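Local coordinates for uncharacterized protein (Staphylococcus aureus, PDB 4YBV), which is a hot-dog-fold thioesterase, probably hydrolysing the thioester bond of an acyl-CoA-like substrate, at residues Ser57-Ile67 against Met117-Pro125; Leu8-Asp16 against Ile25-Val33. The protein carries 1 engineered substitution. All coordinates share one frame; numbering follows the deposited sequence.

Overall arrangement
From the N terminus, the short helix 7-10 runs into strand 14-19, which turns back as strand 22-28; contact 2 closes this hairpin and reaches past it to Lys-32 and Val-33, at and just after a short 3-10 segment. The chain then enters the long central helix 42-60. Contact 1 opens at the end of that helix, and its loop closes only after strands 67-77, 85-95 and 99-107, when strand 113-124 returns beside strand 67-77. The two contacts follow in series, neither enclosing nor crossing the other, with centres about 23 Å apart on opposite sides of the chain's centre. Both reach the antiparallel sheet that packs against helix 42-60.

Contact 1: residues Ser57-Ile67 against Met117-Pro125; sequences SANLIDTTKFI and MRGTVAIKP
Val-121 meets Ser-57 where the C-terminal end of the central hot-dog helix packs against strand 113-124 of the surrounding antiparallel sheet. Val-121 CB lies 3.8 Å from Ser-57 OG, with both valine methyls also close to the hydroxyl oxygen. The hydroxyl's polar partners are Trp-102 and His-100 on the adjoining strand 99-107, so it is satisfied beside an apolar neighbour.

Ile-123 carries most of the apolar packing. With chi1 at -46°, its CG1 stands anti to the carbonyl carbon and its CG2 anti to the backbone N, where CG2 meets Ile-61 CD1 at 3.8 Å; the two side chains run past one another head to tail. Phe-66 CB approaches the same Ile-123 methyl, while His-100 touches both isoleucines, joining the helix exit to the sheet.

At Lys-124 the contact becomes a strand pairing: with Ile-67 it forms an antiparallel hydrogen-bonded pair at the start of strand 67-77. Lys-124 N donates to Ile-67 O at 2.9 Å, nearly straight at 171°. The return bond, Ile-67 N to Lys-124 O, is shorter at 2.6 Å but more bent, 140° at the hydrogen. Phe-66 CA also approaches Lys-124 O, at 3.2 Å in a CA-H...O contact, and the same oxygen lies at the phenyl edge, near the ring plane. On the face the pair shares, Lys-124 CB packs 3.8 Å from Ile-67 CG2, whereas the rest of the lysine, kinked at chi2 and chi4, departs from segment 57-67. Beyond it, Pro-125 CA sits 3.7 Å from Lys-65 O.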
# COMPACT_ATOMS: atom_id res chain seq x y z
N SER A 57 -11.92 -15.64 -1.70
CA SER A 57 -12.31 -15.67 -0.32
C SER A 57 -13.73 -16.22 -0.19
O SER A 57 -14.03 -16.96 0.76
CB SER A 57 -12.19 -14.29 0.33
OG SER A 57 -10.83 -14.00 0.59
N ALA A 58 -14.60 -15.87 -1.15
CA ALA A 58 -15.96 -16.40 -1.16
C ALA A 58 -15.94 -17.94 -1.29
O ALA A 58 -16.70 -18.62 -0.62
CB ALA A 58 -16.78 -15.79 -2.30
N ASN A 59 -15.06 -18.46 -2.14
CA ASN A 59 -14.89 -19.91 -2.30
C ASN A 59 -14.34 -20.60 -1.05
O ASN A 59 -14.56 -21.80 -0.87
CB ASN A 59 -13.97 -20.24 -3.48
CG ASN A 59 -14.63 -19.99 -4.81
OD1 ASN A 59 -15.86 -19.95 -4.88
ND2 ASN A 59 -13.82 -19.83 -5.89
N LEU A 60 -13.61 -19.86 -0.21
CA LEU A 60 -13.01 -20.47 0.99
C LEU A 60 -13.87 -20.43 2.25
O LEU A 60 -13.53 -21.05 3.26
CB LEU A 60 -11.68 -19.79 1.31
CG LEU A 60 -10.48 -20.03 0.40
CD1 LEU A 60 -9.33 -19.22 0.92
CD2 LEU A 60 -10.11 -21.51 0.30
N ILE A 61 -14.97 -19.69 2.23
CA ILE A 61 -15.74 -19.52 3.44
C ILE A 61 -17.16 -20.05 3.28
O ILE A 61 -17.57 -20.48 2.18
CB ILE A 61 -15.83 -18.02 3.88
CG1 ILE A 61 -16.67 -17.23 2.88
CG2 ILE A 61 -14.42 -17.42 4.05
CD1 ILE A 61 -16.94 -15.82 3.31
N ASP A 62 -17.90 -20.02 4.38
CA ASP A 62 -19.29 -20.44 4.33
C ASP A 62 -20.23 -19.28 3.97
O ASP A 62 -20.62 -18.46 4.81
CB ASP A 62 -19.68 -21.08 5.67
CG ASP A 62 -20.99 -21.83 5.62
OD1 ASP A 62 -21.91 -21.42 4.88
OD2 ASP A 62 -21.09 -22.88 6.29
N THR A 63 -20.58 -19.25 2.68
CA THR A 63 -21.40 -18.21 2.06
C THR A 63 -22.66 -17.94 2.87
O THR A 63 -23.12 -16.80 2.97
CB THR A 63 -21.80 -18.63 0.60
OG1 THR A 63 -20.80 -18.20 -0.33
CG2 THR A 63 -23.12 -18.00 0.17
N THR A 64 -23.20 -18.98 3.48
CA THR A 64 -24.47 -18.88 4.21
C THR A 64 -24.41 -17.98 5.45
O THR A 64 -25.31 -17.17 5.65
CB THR A 64 -24.97 -20.28 4.61
OG1 THR A 64 -24.06 -20.87 5.55
CG2 THR A 64 -25.07 -21.17 3.38
N LYS A 65 -23.36 -18.12 6.28
CA LYS A 65 -23.23 -17.27 7.47
C LYS A 65 -22.12 -16.22 7.40
O LYS A 65 -21.86 -15.52 8.38
CB LYS A 65 -22.99 -18.11 8.74
CG LYS A 65 -23.73 -19.44 8.85
CD LYS A 65 -22.97 -20.46 9.70
CE LYS A 65 -22.07 -21.32 8.83
NZ LYS A 65 -22.85 -21.97 7.74
N PHE A 66 -21.46 -16.10 6.25
CA PHE A 66 -20.39 -15.11 6.15
C PHE A 66 -20.36 -14.40 4.81
O PHE A 66 -21.00 -14.83 3.84
CB PHE A 66 -19.04 -15.76 6.44
CG PHE A 66 -18.90 -16.25 7.85
CD1 PHE A 66 -18.62 -15.36 8.88
CD2 PHE A 66 -19.06 -17.59 8.15
CE1 PHE A 66 -18.50 -15.81 10.19
CE2 PHE A 66 -18.94 -18.03 9.45
CZ PHE A 66 -18.66 -17.14 10.47
N ILE A 67 -19.62 -13.30 4.75
CA ILE A 67 -19.50 -12.56 3.51
C ILE A 67 -18.09 -11.96 3.40
O ILE A 67 -17.60 -11.33 4.34
CB ILE A 67 -20.58 -11.47 3.41
CG1 ILE A 67 -20.47 -10.73 2.08
CG2 ILE A 67 -20.52 -10.49 4.60
CD1 ILE A 67 -20.93 -11.53 0.89
N MET A 117 -0.16 -7.06 -7.09
CA MET A 117 -1.05 -6.59 -6.10
C MET A 117 -1.19 -7.40 -4.85
O MET A 117 -1.03 -8.59 -4.88
CB MET A 117 -2.46 -6.71 -6.66
CG MET A 117 -3.08 -5.60 -7.42
SD MET A 117 -4.77 -5.85 -8.01
CE MET A 117 -5.79 -5.66 -6.60
N ARG A 118 -1.55 -6.74 -3.78
CA ARG A 118 -1.90 -7.52 -2.58
C ARG A 118 -3.26 -7.03 -2.14
O ARG A 118 -3.55 -5.83 -2.22
CB ARG A 118 -0.84 -7.38 -1.46
CG ARG A 118 -1.00 -8.36 -0.24
CD ARG A 118 0.26 -8.38 0.66
NE ARG A 118 0.33 -7.12 1.36
CZ ARG A 118 1.18 -6.14 1.08
NH1 ARG A 118 2.10 -6.28 0.14
NH2 ARG A 118 1.09 -5.00 1.74
N GLY A 119 -4.12 -7.95 -1.71
CA GLY A 119 -5.41 -7.56 -1.17
C GLY A 119 -5.77 -8.17 0.17
O GLY A 119 -5.47 -9.32 0.45
N THR A 120 -6.40 -7.37 1.00
CA THR A 120 -6.86 -7.78 2.29
C THR A 120 -8.37 -7.76 2.38
O THR A 120 -9.00 -6.69 2.26
CB THR A 120 -6.34 -6.89 3.40
OG1 THR A 120 -4.92 -6.86 3.34
CG2 THR A 120 -6.82 -7.45 4.75
N VAL A 121 -8.92 -8.95 2.62
CA VAL A 121 -10.35 -9.17 2.62
C VAL A 121 -10.89 -9.51 4.00
O VAL A 121 -10.50 -10.52 4.57
CB VAL A 121 -10.75 -10.32 1.65
CG1 VAL A 121 -12.26 -10.57 1.72
CG2 VAL A 121 -10.29 -10.02 0.26
N ALA A 122 -11.80 -8.69 4.51
CA ALA A 122 -12.41 -8.94 5.81
C ALA A 122 -13.51 -9.99 5.67
O ALA A 122 -14.26 -9.96 4.69
CB ALA A 122 -12.97 -7.65 6.41
N ILE A 123 -13.60 -10.92 6.62
CA ILE A 123 -14.67 -11.92 6.56
C ILE A 123 -15.72 -11.53 7.60
O ILE A 123 -15.45 -11.51 8.80
CB ILE A 123 -14.14 -13.36 6.79
CG1 ILE A 123 -12.88 -13.62 5.95
CG2 ILE A 123 -15.20 -14.39 6.42
CD1 ILE A 123 -13.10 -13.51 4.46
N LYS A 124 -16.91 -11.18 7.12
CA LYS A 124 -17.97 -10.59 7.95
C LYS A 124 -19.23 -11.47 8.00
O LYS A 124 -19.49 -12.23 7.08
CB LYS A 124 -18.34 -9.18 7.45
CG LYS A 124 -17.34 -8.05 7.83
CD LYS A 124 -17.92 -7.17 8.95
CE LYS A 124 -16.99 -6.01 9.39
NZ LYS A 124 -15.76 -6.40 10.15
N PRO A 125 -19.99 -11.38 9.10
CA PRO A 125 -21.34 -11.97 9.17
C PRO A 125 -22.40 -11.18 8.39
O PRO A 125 -23.18 -11.77 7.61
CB PRO A 125 -21.65 -11.95 10.68
CG PRO A 125 -20.30 -11.84 11.36
CD PRO A 125 -19.48 -11.01 10.43

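Contact 2: residues Leu8-Asp16 against Ile25-Val33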
# COMPACT_ATOMS: atom_id res chain seq x y z
N LEU A 8 -18.26 -7.38 -13.67
CA LEU A 8 -17.68 -8.59 -14.24
C LEU A 8 -18.15 -8.80 -15.64
O LEU A 8 -17.43 -9.23 -16.48
CB LEU A 8 -17.97 -9.80 -13.38
CG LEU A 8 -17.26 -9.81 -12.05
CD1 LEU A 8 -17.67 -8.70 -11.13
CD2 LEU A 8 -17.43 -11.14 -11.37
N GLU A 9 -19.40 -8.46 -15.89
CA GLU A 9 -19.93 -8.57 -17.22
C GLU A 9 -19.42 -7.43 -18.09
O GLU A 9 -19.07 -7.62 -19.21
CB GLU A 9 -21.44 -8.58 -17.20
CG GLU A 9 -22.02 -8.50 -18.60
CD GLU A 9 -23.51 -8.37 -18.62
OE1 GLU A 9 -24.16 -8.71 -17.64
OE2 GLU A 9 -24.03 -7.93 -19.65
N THR A 10 -19.39 -6.24 -17.53
CA THR A 10 -18.96 -5.09 -18.30
C THR A 10 -17.55 -5.31 -18.83
O THR A 10 -17.23 -4.93 -19.95
CB THR A 10 -18.97 -3.80 -17.46
OG1 THR A 10 -20.28 -3.60 -16.93
CG2 THR A 10 -18.56 -2.62 -18.31
N PHE A 11 -16.70 -5.96 -18.01
CA PHE A 11 -15.30 -6.14 -18.39
C PHE A 11 -15.10 -7.45 -19.15
O PHE A 11 -13.99 -7.77 -19.52
CB PHE A 11 -14.37 -6.13 -17.16
CG PHE A 11 -14.03 -4.72 -16.65
CD1 PHE A 11 -14.64 -3.60 -17.20
CD2 PHE A 11 -13.10 -4.54 -15.62
CE1 PHE A 11 -14.32 -2.31 -16.73
CE2 PHE A 11 -12.78 -3.25 -15.15
CZ PHE A 11 -13.40 -2.15 -15.71
N GLU A 12 -16.17 -8.21 -19.34
CA GLU A 12 -16.09 -9.51 -20.05
C GLU A 12 -15.08 -10.44 -19.37
O GLU A 12 -14.22 -11.04 -20.04
CB GLU A 12 -15.70 -9.31 -21.51
CG GLU A 12 -16.65 -8.39 -22.25
CD GLU A 12 -16.45 -8.47 -23.74
OE1 GLU A 12 -16.27 -9.60 -24.26
OE2 GLU A 12 -16.46 -7.41 -24.38
N MET A 13 -15.18 -10.52 -18.04
CA MET A 13 -14.31 -11.38 -17.24
C MET A 13 -14.68 -12.83 -17.41
O MET A 13 -15.87 -13.16 -17.44
CB MET A 13 -14.40 -11.02 -15.75
CG MET A 13 -13.96 -9.57 -15.42
SD MET A 13 -13.84 -9.41 -13.65
CE MET A 13 -13.63 -7.65 -13.52
N SER A 14 -13.69 -13.70 -17.51
CA SER A 14 -13.98 -15.16 -17.43
C SER A 14 -13.08 -15.87 -16.45
O SER A 14 -11.87 -15.63 -16.39
CB SER A 14 -13.89 -15.82 -18.81
OG SER A 14 -12.63 -15.58 -19.41
N ILE A 15 -13.69 -16.70 -15.62
CA ILE A 15 -12.98 -17.52 -14.66
C ILE A 15 -12.34 -18.68 -15.40
O ILE A 15 -13.05 -19.57 -15.83
CB ILE A 15 -13.89 -18.10 -13.58
CG1 ILE A 15 -14.66 -17.02 -12.86
CG2 ILE A 15 -13.08 -18.92 -12.58
CD1 ILE A 15 -13.77 -16.05 -12.27
N ASP A 16 -11.02 -18.67 -15.56
CA ASP A 16 -10.35 -19.76 -16.25
C ASP A 16 -10.10 -20.97 -15.35
O ASP A 16 -10.08 -22.10 -15.85
CB ASP A 16 -9.05 -19.25 -16.86
CG ASP A 16 -9.29 -18.16 -17.87
OD1 ASP A 16 -10.26 -18.24 -18.67
OD2 ASP A 16 -8.55 -17.18 -17.81
N ILE A 25 -8.55 -15.46 -13.25
CA ILE A 25 -9.58 -14.76 -14.07
C ILE A 25 -8.95 -13.91 -15.14
O ILE A 25 -7.98 -13.22 -14.88
CB ILE A 25 -10.44 -13.79 -13.25
CG1 ILE A 25 -10.71 -14.31 -11.88
CG2 ILE A 25 -11.73 -13.48 -13.95
CD1 ILE A 25 -11.63 -13.38 -11.17
N SER A 26 -9.54 -13.88 -16.32
CA SER A 26 -8.97 -13.08 -17.39
C SER A 26 -10.02 -12.19 -18.06
O SER A 26 -11.23 -12.34 -17.81
CB SER A 26 -8.31 -13.99 -18.46
OG SER A 26 -9.23 -14.91 -18.98
N MET A 27 -9.57 -11.28 -18.90
CA MET A 27 -10.49 -10.39 -19.62
C MET A 27 -9.78 -9.82 -20.81
O MET A 27 -8.55 -9.71 -20.79
CB MET A 27 -11.01 -9.27 -18.69
CG MET A 27 -9.97 -8.21 -18.36
SD MET A 27 -10.56 -6.97 -17.15
CE MET A 27 -9.27 -5.79 -17.23
N PRO A 28 -10.54 -9.47 -21.87
CA PRO A 28 -9.96 -8.86 -23.08
C PRO A 28 -9.59 -7.38 -22.90
O PRO A 28 -10.31 -6.65 -22.25
CB PRO A 28 -11.09 -8.97 -24.12
CG PRO A 28 -12.36 -8.98 -23.31
CD PRO A 28 -11.99 -9.72 -22.02
N VAL A 29 -8.48 -6.97 -23.49
CA VAL A 29 -8.11 -5.57 -23.46
C VAL A 29 -8.80 -4.90 -24.63
O VAL A 29 -8.37 -5.05 -25.78
CB VAL A 29 -6.59 -5.38 -23.55
CG1 VAL A 29 -6.23 -3.89 -23.58
CG2 VAL A 29 -5.92 -6.08 -22.40
N THR A 30 -9.90 -4.20 -24.34
CA THR A 30 -10.70 -3.54 -25.38
C THR A 30 -10.68 -2.02 -25.17
O THR A 30 -10.21 -1.56 -24.13
CB THR A 30 -12.16 -4.06 -25.37
OG1 THR A 30 -12.80 -3.71 -24.13
CG2 THR A 30 -12.17 -5.59 -25.51
N ASP A 31 -11.16 -1.25 -26.16
CA ASP A 31 -11.21 0.21 -26.06
C ASP A 31 -11.93 0.62 -24.78
O ASP A 31 -11.53 1.57 -24.13
CB ASP A 31 -11.92 0.84 -27.27
CG ASP A 31 -11.12 0.71 -28.57
OD1 ASP A 31 -9.87 0.81 -28.55
OD2 ASP A 31 -11.75 0.50 -29.62
N LYS A 32 -12.99 -0.11 -24.45
CA LYS A 32 -13.79 0.09 -23.23
C LYS A 32 -13.02 0.18 -21.91
O LYS A 32 -13.46 0.89 -21.01
CB LYS A 32 -14.84 -1.03 -23.08
CG LYS A 32 -16.25 -0.64 -23.53
CD LYS A 32 -17.17 -1.86 -23.65
CE LYS A 32 -17.40 -2.56 -22.33
NZ LYS A 32 -18.17 -3.82 -22.54
N VAL A 33 -11.91 -0.55 -21.79
CA VAL A 33 -11.14 -0.60 -20.53
C VAL A 33 -9.76 0.03 -20.69
O VAL A 33 -8.90 -0.10 -19.80
CB VAL A 33 -10.99 -2.07 -20.01
CG1 VAL A 33 -12.30 -2.60 -19.55
CG2 VAL A 33 -10.42 -2.98 -21.09
O HOH W 1 -12.51 -6.04 -20.97
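Phe-11 takes Val-33 CG1 over one ring face, 3.8 Å from the centroid, in a CH-pi contact offset toward the rim. Met-27 SD approaches the same ring obliquely, 3.8 Å from Phe-11 CD2, and the two side chains lie alongside each other in a Met-aromatic contact. A water donates to both Phe-11 O and Pro-28 O, bridging the backbones. Across the strands, Ile-15 CD1 packs 3.5 Å from Ile-25 CG1, both side chains touching Leu-55 of helix 42-60.

The isoleucines belong to the beta hairpin of strands 14-19 and 22-28, at one edge of the hot-dog sheet as formed within this chain, and the phenylalanine cluster flanks it. Ser-14 and Ser-26 form an antiparallel hydrogen-bonded pair through reciprocal backbone bonds, and Ser-26 OG donates to the syn lone pair of Asp-16 OD2 at 2.6 Å. The Ser-26 hydroxyl has a second partner in Arg-85 of the next strand.

Further out, a Schellman motif ends helix 7-10 and turns the chain at Glu-12, whose CB packs 3.8 Å from Pro-28 CD. Lys-32 donates through NZ to Thr-10 O at 3.0 Å in the carbonyl plane, while Thr-10 OG1 bonds to Lys-32 O of the fourth subunit.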